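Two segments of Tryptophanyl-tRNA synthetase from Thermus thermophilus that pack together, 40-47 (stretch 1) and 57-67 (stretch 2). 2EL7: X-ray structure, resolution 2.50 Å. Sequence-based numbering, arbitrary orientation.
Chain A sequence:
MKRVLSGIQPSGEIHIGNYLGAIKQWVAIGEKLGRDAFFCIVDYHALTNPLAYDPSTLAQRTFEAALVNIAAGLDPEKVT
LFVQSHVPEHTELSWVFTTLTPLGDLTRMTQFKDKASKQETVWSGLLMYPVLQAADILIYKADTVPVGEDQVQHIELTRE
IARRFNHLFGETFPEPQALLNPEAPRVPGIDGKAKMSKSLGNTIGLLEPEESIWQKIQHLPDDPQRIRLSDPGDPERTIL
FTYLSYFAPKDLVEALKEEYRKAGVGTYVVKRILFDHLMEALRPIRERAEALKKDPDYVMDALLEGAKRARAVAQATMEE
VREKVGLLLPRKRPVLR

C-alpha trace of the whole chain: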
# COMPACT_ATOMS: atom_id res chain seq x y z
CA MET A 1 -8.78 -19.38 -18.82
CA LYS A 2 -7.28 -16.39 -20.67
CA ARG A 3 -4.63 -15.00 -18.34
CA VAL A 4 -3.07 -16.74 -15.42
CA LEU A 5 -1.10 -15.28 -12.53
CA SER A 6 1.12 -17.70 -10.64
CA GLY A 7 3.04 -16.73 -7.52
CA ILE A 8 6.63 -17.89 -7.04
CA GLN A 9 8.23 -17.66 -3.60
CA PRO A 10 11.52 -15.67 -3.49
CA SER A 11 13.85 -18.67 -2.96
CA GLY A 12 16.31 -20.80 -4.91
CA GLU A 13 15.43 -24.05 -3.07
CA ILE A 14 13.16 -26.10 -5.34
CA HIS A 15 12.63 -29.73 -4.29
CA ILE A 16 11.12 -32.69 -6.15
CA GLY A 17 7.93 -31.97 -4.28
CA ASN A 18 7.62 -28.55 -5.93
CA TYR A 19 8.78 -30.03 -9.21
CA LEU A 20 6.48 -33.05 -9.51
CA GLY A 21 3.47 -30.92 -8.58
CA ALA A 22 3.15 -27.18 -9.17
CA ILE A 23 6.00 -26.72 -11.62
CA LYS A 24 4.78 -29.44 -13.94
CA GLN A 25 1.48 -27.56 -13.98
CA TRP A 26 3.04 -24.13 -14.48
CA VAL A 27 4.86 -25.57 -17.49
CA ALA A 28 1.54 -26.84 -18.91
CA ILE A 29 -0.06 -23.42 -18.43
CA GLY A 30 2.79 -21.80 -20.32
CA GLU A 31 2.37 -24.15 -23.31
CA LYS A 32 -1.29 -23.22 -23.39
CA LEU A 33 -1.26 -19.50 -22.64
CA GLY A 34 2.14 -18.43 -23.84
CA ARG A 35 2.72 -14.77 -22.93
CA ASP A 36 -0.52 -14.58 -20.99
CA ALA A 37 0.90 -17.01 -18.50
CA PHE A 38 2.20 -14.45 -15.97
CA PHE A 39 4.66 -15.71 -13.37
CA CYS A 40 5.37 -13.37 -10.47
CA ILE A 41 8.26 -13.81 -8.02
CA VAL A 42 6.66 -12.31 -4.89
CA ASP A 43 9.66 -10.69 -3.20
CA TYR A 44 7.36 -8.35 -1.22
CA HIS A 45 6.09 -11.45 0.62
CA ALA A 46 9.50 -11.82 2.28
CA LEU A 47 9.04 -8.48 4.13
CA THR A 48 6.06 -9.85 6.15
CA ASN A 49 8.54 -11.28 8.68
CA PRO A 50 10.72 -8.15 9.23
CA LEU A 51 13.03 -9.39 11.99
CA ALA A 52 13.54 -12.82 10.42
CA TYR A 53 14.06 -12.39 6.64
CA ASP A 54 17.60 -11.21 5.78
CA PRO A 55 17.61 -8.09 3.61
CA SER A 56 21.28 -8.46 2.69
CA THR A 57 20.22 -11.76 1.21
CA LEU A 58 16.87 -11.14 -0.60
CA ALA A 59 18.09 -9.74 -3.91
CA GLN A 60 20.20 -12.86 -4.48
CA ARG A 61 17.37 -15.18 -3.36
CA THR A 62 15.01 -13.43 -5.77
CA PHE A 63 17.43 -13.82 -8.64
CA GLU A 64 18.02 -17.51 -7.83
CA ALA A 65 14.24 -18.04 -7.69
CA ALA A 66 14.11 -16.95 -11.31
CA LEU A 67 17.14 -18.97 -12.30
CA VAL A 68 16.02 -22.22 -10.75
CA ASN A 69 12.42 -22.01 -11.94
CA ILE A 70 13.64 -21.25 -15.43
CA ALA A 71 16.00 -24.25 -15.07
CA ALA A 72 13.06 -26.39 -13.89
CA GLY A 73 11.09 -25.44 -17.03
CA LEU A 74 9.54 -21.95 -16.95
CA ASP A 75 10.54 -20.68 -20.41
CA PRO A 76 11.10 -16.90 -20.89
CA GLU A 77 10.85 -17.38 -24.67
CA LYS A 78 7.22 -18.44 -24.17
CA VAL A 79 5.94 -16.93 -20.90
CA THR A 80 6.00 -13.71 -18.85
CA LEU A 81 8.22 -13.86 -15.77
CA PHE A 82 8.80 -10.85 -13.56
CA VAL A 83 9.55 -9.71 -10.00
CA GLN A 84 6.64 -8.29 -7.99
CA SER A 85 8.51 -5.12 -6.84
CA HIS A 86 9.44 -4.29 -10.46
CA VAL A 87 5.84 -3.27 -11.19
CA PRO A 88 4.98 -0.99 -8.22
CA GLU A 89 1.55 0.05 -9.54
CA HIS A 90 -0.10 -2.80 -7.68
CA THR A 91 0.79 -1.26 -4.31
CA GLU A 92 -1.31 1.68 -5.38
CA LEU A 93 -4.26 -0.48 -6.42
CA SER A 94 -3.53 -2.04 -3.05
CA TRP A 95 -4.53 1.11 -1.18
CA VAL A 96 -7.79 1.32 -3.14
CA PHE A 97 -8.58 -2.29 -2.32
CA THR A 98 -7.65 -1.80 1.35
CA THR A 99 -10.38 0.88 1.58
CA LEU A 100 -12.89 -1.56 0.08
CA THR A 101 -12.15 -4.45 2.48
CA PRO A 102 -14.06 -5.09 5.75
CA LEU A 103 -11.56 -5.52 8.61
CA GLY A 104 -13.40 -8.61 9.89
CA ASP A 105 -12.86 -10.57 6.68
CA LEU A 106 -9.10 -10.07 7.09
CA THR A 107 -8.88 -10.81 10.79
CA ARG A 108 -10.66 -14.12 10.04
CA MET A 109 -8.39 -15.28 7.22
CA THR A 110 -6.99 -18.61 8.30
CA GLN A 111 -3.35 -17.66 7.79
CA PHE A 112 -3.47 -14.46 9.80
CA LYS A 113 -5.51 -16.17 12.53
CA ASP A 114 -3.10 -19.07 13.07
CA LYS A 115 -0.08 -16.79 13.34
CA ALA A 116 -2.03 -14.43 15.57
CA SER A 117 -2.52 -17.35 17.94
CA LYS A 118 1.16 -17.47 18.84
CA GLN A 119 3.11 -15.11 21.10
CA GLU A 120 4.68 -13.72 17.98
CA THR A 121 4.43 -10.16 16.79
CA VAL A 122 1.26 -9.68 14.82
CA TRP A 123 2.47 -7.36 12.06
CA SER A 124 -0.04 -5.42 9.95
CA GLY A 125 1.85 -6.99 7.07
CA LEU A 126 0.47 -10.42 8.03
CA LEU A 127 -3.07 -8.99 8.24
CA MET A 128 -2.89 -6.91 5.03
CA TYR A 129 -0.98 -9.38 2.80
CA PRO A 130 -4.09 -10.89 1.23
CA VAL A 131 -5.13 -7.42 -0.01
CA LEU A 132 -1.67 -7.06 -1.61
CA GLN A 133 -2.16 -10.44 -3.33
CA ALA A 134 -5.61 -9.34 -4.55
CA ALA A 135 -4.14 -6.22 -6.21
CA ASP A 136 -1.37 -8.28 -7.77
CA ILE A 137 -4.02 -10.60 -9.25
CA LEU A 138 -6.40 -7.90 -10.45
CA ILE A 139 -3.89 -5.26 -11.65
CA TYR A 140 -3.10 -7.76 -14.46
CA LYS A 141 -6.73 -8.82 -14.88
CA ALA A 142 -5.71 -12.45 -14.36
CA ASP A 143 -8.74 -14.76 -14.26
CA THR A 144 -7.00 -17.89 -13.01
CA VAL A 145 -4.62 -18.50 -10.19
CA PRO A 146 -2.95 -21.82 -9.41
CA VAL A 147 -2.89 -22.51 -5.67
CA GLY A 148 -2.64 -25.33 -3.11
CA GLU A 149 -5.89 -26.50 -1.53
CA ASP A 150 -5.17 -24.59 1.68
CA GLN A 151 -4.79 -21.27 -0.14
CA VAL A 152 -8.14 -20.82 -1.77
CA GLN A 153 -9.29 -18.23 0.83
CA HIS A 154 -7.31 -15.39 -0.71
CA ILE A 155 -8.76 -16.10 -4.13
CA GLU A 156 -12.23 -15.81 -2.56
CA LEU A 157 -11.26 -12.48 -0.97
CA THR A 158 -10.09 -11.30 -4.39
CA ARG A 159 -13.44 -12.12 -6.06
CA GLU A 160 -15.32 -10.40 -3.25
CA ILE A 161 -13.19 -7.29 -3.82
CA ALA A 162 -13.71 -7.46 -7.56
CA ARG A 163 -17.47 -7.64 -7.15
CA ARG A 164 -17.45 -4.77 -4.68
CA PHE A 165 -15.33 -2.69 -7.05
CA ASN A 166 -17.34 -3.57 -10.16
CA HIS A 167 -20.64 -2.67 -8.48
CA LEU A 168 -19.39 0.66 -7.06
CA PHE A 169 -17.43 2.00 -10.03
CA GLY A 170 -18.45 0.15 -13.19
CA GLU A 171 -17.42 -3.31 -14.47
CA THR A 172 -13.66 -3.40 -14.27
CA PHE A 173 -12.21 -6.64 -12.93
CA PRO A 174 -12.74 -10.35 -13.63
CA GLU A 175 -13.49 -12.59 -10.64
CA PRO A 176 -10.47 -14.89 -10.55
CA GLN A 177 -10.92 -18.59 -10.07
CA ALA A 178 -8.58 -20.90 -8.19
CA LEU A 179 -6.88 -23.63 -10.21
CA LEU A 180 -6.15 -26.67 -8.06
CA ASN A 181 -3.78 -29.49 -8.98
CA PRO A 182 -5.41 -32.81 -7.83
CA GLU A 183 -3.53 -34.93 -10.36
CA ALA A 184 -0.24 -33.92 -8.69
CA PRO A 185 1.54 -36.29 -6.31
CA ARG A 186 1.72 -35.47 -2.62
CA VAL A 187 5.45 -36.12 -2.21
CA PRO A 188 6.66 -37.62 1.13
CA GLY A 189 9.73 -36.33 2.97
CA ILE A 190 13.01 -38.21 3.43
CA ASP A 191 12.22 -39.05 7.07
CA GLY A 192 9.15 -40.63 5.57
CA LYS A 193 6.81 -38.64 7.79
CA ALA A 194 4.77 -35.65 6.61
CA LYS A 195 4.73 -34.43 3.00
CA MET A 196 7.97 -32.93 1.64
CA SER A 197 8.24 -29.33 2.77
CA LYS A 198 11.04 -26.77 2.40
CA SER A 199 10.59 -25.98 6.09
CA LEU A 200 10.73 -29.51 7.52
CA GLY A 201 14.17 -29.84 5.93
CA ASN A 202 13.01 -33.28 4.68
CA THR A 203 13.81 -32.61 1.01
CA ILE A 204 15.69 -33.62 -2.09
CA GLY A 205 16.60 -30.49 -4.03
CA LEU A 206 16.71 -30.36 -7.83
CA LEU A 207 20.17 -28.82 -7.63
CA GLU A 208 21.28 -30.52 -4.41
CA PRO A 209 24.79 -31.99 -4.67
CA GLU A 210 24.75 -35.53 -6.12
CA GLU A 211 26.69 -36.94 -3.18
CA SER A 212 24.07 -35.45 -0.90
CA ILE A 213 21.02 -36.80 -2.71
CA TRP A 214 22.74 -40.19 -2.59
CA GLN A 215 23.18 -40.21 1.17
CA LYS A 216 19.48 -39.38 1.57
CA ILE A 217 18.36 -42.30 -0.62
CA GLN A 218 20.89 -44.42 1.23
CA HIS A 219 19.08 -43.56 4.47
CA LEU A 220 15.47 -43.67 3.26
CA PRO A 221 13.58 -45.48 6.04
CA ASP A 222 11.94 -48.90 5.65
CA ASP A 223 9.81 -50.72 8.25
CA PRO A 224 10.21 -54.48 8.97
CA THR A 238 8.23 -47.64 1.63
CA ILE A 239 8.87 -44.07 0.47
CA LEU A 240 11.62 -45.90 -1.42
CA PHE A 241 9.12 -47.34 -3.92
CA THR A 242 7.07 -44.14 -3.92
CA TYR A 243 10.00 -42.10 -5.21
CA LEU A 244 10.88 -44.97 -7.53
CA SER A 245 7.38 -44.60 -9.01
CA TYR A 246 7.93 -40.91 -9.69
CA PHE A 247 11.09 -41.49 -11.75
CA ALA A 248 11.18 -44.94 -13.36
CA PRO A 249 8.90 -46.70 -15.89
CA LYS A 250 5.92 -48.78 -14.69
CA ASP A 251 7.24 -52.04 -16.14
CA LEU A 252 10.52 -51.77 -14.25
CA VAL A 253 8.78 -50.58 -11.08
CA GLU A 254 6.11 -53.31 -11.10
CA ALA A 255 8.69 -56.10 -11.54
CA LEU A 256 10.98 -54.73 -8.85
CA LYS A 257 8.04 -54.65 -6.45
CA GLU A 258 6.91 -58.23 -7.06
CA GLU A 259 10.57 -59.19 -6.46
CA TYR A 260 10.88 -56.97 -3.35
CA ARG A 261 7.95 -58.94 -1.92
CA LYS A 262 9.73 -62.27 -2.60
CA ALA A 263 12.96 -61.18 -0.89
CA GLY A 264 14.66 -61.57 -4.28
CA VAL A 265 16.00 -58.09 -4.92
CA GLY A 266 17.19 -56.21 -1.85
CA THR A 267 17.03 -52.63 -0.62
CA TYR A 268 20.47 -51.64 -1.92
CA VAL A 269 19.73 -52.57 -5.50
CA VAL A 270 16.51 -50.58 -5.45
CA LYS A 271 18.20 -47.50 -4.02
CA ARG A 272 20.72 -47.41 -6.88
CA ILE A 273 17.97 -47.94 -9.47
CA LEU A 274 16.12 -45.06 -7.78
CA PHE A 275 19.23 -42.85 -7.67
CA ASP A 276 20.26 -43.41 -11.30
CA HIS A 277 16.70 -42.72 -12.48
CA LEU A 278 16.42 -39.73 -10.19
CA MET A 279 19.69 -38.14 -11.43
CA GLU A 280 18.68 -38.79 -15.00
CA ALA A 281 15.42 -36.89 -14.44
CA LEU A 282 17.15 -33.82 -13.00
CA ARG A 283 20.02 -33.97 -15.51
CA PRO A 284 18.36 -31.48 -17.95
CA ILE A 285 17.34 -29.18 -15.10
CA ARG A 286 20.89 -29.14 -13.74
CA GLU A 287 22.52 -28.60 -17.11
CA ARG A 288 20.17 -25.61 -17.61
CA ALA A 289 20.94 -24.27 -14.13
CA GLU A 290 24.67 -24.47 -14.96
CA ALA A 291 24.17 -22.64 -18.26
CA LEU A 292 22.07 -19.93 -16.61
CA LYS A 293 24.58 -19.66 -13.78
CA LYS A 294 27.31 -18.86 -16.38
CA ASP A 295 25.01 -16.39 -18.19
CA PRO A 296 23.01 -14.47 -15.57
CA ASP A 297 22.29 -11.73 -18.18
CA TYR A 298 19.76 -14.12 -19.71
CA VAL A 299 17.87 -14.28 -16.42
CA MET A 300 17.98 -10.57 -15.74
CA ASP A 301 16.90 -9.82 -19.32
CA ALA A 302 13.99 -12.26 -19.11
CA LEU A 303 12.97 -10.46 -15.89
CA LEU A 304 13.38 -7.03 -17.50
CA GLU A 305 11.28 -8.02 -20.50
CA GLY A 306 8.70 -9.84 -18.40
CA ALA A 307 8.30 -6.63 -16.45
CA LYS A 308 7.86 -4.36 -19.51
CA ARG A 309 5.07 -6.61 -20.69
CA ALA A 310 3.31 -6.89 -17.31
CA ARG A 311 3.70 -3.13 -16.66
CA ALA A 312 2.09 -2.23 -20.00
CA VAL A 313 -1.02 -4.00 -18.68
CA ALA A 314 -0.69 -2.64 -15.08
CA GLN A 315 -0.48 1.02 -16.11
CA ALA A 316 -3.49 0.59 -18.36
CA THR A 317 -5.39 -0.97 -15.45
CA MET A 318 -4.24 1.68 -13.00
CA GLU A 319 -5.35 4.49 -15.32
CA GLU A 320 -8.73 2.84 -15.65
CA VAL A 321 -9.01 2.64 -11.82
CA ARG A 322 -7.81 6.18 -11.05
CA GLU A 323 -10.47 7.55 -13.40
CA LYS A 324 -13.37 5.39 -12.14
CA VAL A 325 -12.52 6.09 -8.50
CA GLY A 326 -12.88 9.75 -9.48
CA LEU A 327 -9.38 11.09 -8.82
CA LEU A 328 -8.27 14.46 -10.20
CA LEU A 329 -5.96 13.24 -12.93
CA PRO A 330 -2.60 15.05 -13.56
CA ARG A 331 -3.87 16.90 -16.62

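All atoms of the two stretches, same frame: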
# COMPACT_ATOMS: atom_id res chain seq x y z
N CYS A 40 4.89 -14.44 -11.35
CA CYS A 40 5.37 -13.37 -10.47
C CYS A 40 6.14 -13.85 -9.23
O CYS A 40 5.58 -14.54 -8.39
CB CYS A 40 4.16 -12.53 -10.02
SG CYS A 40 4.46 -10.99 -9.10
N ILE A 41 7.42 -13.46 -9.15
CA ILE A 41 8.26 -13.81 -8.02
C ILE A 41 7.86 -12.79 -6.94
O ILE A 41 8.21 -11.61 -7.02
CB ILE A 41 9.77 -13.66 -8.39
CG1 ILE A 41 10.17 -14.74 -9.40
CG2 ILE A 41 10.64 -13.75 -7.14
CD1 ILE A 41 11.61 -14.61 -9.91
N VAL A 42 7.14 -13.24 -5.92
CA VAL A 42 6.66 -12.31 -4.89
C VAL A 42 7.63 -11.91 -3.78
O VAL A 42 7.43 -12.24 -2.62
CB VAL A 42 5.32 -12.83 -4.25
CG1 VAL A 42 4.22 -12.81 -5.29
CG2 VAL A 42 5.50 -14.23 -3.72
N ASP A 43 8.64 -11.12 -4.15
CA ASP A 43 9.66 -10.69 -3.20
C ASP A 43 9.07 -9.88 -2.04
O ASP A 43 9.58 -9.96 -0.92
CB ASP A 43 10.77 -9.91 -3.93
CG ASP A 43 10.27 -8.70 -4.73
OD1 ASP A 43 11.10 -7.88 -5.14
OD2 ASP A 43 9.05 -8.56 -4.94
N TYR A 44 8.01 -9.12 -2.29
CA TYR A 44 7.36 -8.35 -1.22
C TYR A 44 6.81 -9.22 -0.10
O TYR A 44 6.58 -8.74 1.00
CB TYR A 44 6.23 -7.47 -1.79
CG TYR A 44 6.71 -6.11 -2.25
CD1 TYR A 44 6.04 -5.42 -3.27
CD2 TYR A 44 7.85 -5.53 -1.70
CE1 TYR A 44 6.50 -4.18 -3.72
CE2 TYR A 44 8.31 -4.28 -2.13
CZ TYR A 44 7.64 -3.62 -3.14
OH TYR A 44 8.11 -2.39 -3.58
N HIS A 45 6.61 -10.51 -0.38
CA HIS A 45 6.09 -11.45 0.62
C HIS A 45 7.15 -11.73 1.69
O HIS A 45 6.81 -12.07 2.84
CB HIS A 45 5.65 -12.75 -0.07
CG HIS A 45 5.10 -13.80 0.84
ND1 HIS A 45 4.27 -13.52 1.91
CD2 HIS A 45 5.22 -15.15 0.81
CE1 HIS A 45 3.91 -14.65 2.49
NE2 HIS A 45 4.46 -15.65 1.84
N ALA A 46 8.42 -11.58 1.33
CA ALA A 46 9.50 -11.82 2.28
C ALA A 46 9.47 -10.78 3.40
O ALA A 46 9.81 -11.10 4.53
CB ALA A 46 10.87 -11.78 1.57
N LEU A 47 9.09 -9.53 3.10
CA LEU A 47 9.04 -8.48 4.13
C LEU A 47 8.02 -8.67 5.26
O LEU A 47 8.09 -7.97 6.27
CB LEU A 47 8.79 -7.10 3.51
CG LEU A 47 9.59 -6.56 2.32
CD1 LEU A 47 9.38 -5.06 2.23
CD2 LEU A 47 11.04 -6.85 2.46
N THR A 57 20.28 -10.54 1.95
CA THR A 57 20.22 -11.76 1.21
C THR A 57 19.04 -11.93 0.22
O THR A 57 19.06 -12.86 -0.59
CB THR A 57 20.28 -12.90 2.23
OG1 THR A 57 21.43 -13.70 1.94
CG2 THR A 57 19.02 -13.72 2.26
N LEU A 58 18.06 -11.02 0.26
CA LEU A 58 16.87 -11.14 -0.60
C LEU A 58 17.03 -10.93 -2.09
O LEU A 58 16.40 -11.62 -2.89
CB LEU A 58 15.76 -10.21 -0.08
CG LEU A 58 14.38 -10.18 -0.75
CD1 LEU A 58 13.75 -11.55 -0.73
CD2 LEU A 58 13.51 -9.17 0.01
N ALA A 59 17.86 -9.98 -2.49
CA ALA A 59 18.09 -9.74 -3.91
C ALA A 59 18.62 -11.03 -4.57
O ALA A 59 18.10 -11.48 -5.60
CB ALA A 59 19.09 -8.58 -4.09
N GLN A 60 19.64 -11.63 -3.95
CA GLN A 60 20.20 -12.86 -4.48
C GLN A 60 19.17 -13.99 -4.49
O GLN A 60 19.10 -14.74 -5.46
CB GLN A 60 21.42 -13.30 -3.67
CG GLN A 60 22.16 -14.56 -4.22
CD GLN A 60 22.66 -14.37 -5.68
OE1 GLN A 60 22.99 -13.25 -6.10
NE2 GLN A 60 22.73 -15.48 -6.45
N ARG A 61 18.38 -14.12 -3.42
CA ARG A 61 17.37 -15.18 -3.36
C ARG A 61 16.30 -14.97 -4.44
O ARG A 61 15.76 -15.94 -4.97
CB ARG A 61 16.70 -15.25 -1.99
CG ARG A 61 17.42 -16.15 -1.00
CD ARG A 61 17.22 -15.67 0.41
NE ARG A 61 15.82 -15.54 0.76
CZ ARG A 61 15.35 -14.59 1.57
NH1 ARG A 61 16.19 -13.71 2.11
NH2 ARG A 61 14.05 -14.54 1.86
N THR A 62 16.02 -13.72 -4.76
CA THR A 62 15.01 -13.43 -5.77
C THR A 62 15.53 -13.80 -7.13
O THR A 62 14.79 -14.34 -7.96
CB THR A 62 14.64 -11.96 -5.76
OG1 THR A 62 14.03 -11.64 -4.49
CG2 THR A 62 13.70 -11.63 -6.90
N PHE A 63 16.81 -13.53 -7.36
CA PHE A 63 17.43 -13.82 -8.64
C PHE A 63 17.57 -15.33 -8.85
O PHE A 63 17.41 -15.82 -9.97
CB PHE A 63 18.81 -13.15 -8.71
CG PHE A 63 19.65 -13.63 -9.86
CD1 PHE A 63 19.49 -13.09 -11.12
CD2 PHE A 63 20.54 -14.68 -9.68
CE1 PHE A 63 20.20 -13.60 -12.19
CE2 PHE A 63 21.25 -15.20 -10.74
CZ PHE A 63 21.08 -14.65 -12.01
N GLU A 64 17.88 -16.06 -7.77
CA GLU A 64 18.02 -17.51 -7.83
C GLU A 64 16.66 -18.15 -8.07
O GLU A 64 16.57 -19.16 -8.75
CB GLU A 64 18.65 -18.07 -6.55
CG GLU A 64 20.14 -17.80 -6.41
CD GLU A 64 20.72 -18.22 -5.05
OE1 GLU A 64 19.94 -18.61 -4.15
OE2 GLU A 64 21.96 -18.16 -4.88
N ALA A 65 15.61 -17.55 -7.50
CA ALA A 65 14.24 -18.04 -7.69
C ALA A 65 13.94 -18.06 -9.18
O ALA A 65 13.36 -19.02 -9.69
CB ALA A 65 13.23 -17.13 -6.98
N ALA A 66 14.33 -17.01 -9.88
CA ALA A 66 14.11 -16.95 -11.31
C ALA A 66 14.97 -17.99 -12.02
O ALA A 66 14.49 -18.74 -12.87
CB ALA A 66 14.43 -15.56 -11.86
N LEU A 67 16.24 -18.04 -11.66
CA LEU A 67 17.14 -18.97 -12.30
C LEU A 67 16.68 -20.41 -12.16
O LEU A 67 16.54 -21.12 -13.15
CB LEU A 67 18.56 -18.83 -11.73
CG LEU A 67 19.66 -19.71 -12.36
CD1 LEU A 67 21.00 -19.08 -12.06
CD2 LEU A 67 19.61 -21.17 -11.81
O HOH W 1 13.76 -8.62 -4.53

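The contact between the two stretches is small, burying 320 Å² in total, and is built largely from apolar contacts, with Asp43, Thr62 and Arg61 also taking part; no direct hydrogen bond crosses it. The closest backbone approach, 6.5 Å between Asp43 CA and Thr62 CA, places the helix 57-67 against the segment in which strand 40-41 gives way to a turn.

Ile41 is the most heavily covered residue of its stretch (80 Å²). Its CA-to-CB bond points toward the helix, and its rotamer is m (chi1 -69°) with chi2 extended at 176° (t). The extended chi2 carries CD1 out toward the helix, 3.6 Å from Ala66 CB and 4.2 Å from Ala65 CB, while CG2 lies 3.7 Å from Thr62 CG2. Ile41 CG2 thus meets Thr62 and CD1 meets Ala66, while both methyls lie near Ala65 CB (Ile41 CG2 at 4.3 Å, CD1 at 4.2 Å).

Thr62 adopts m (chi1 -64°), a conformation that returns its hydroxyl to the helix backbone: OG1 donates to Leu58 O at 2.9 Å, the carbonyl one turn earlier that also accepts from Thr62 N at 2.8 Å. With OG1 so placed, CG2 is the atom offered to Ile41. The hydroxyl also accepts a hydrogen bond from water 1 (water O to Thr62 OG1, 3.0 Å), and the same water donates to Asp43 OD1 (water O to Asp43 OD1, 2.8 Å). This water provides a polar link between the stretches. Asp43 has chi1 57° (p), and its CB packs 3.7 Å from Thr62 OG1, a contact rather than a hydrogen bond. Both carboxylate oxygens have hydrogen-bond partners elsewhere in the structure.

Leu58 is the largest contributor from the helix. Its t,p rotamer (chi1 -178°, chi2 58°) places both methyls against Ala46 CB (Leu58 CD1 at 3.7 Å, CD2 at 4.0 Å); Leu58 CD2 also lies 4.2 Å from Leu47 CD2 and 4.1 Å from Asp43 O. Leu47 starts sideways, but its m,t conformation (chi1 -49°, chi2 -163°) brings its end nearer, accounting for that methyl-methyl contact. Ala46 points toward the helix from a segment with helical phi/psi, its amide bonded to Asp43 O (Ala46 N to Asp43 O, 3.0 Å).

Arg61 also leaves its backbone sideways. Its chi angles of -89°, 150°, 55° and -146° bring the guanidinium back, with NH2 4.2 Å from Ala46 CB; the methyl sits obliquely to the group. This is a slight van der Waals approach, with 12 Å² of Arg61 covered.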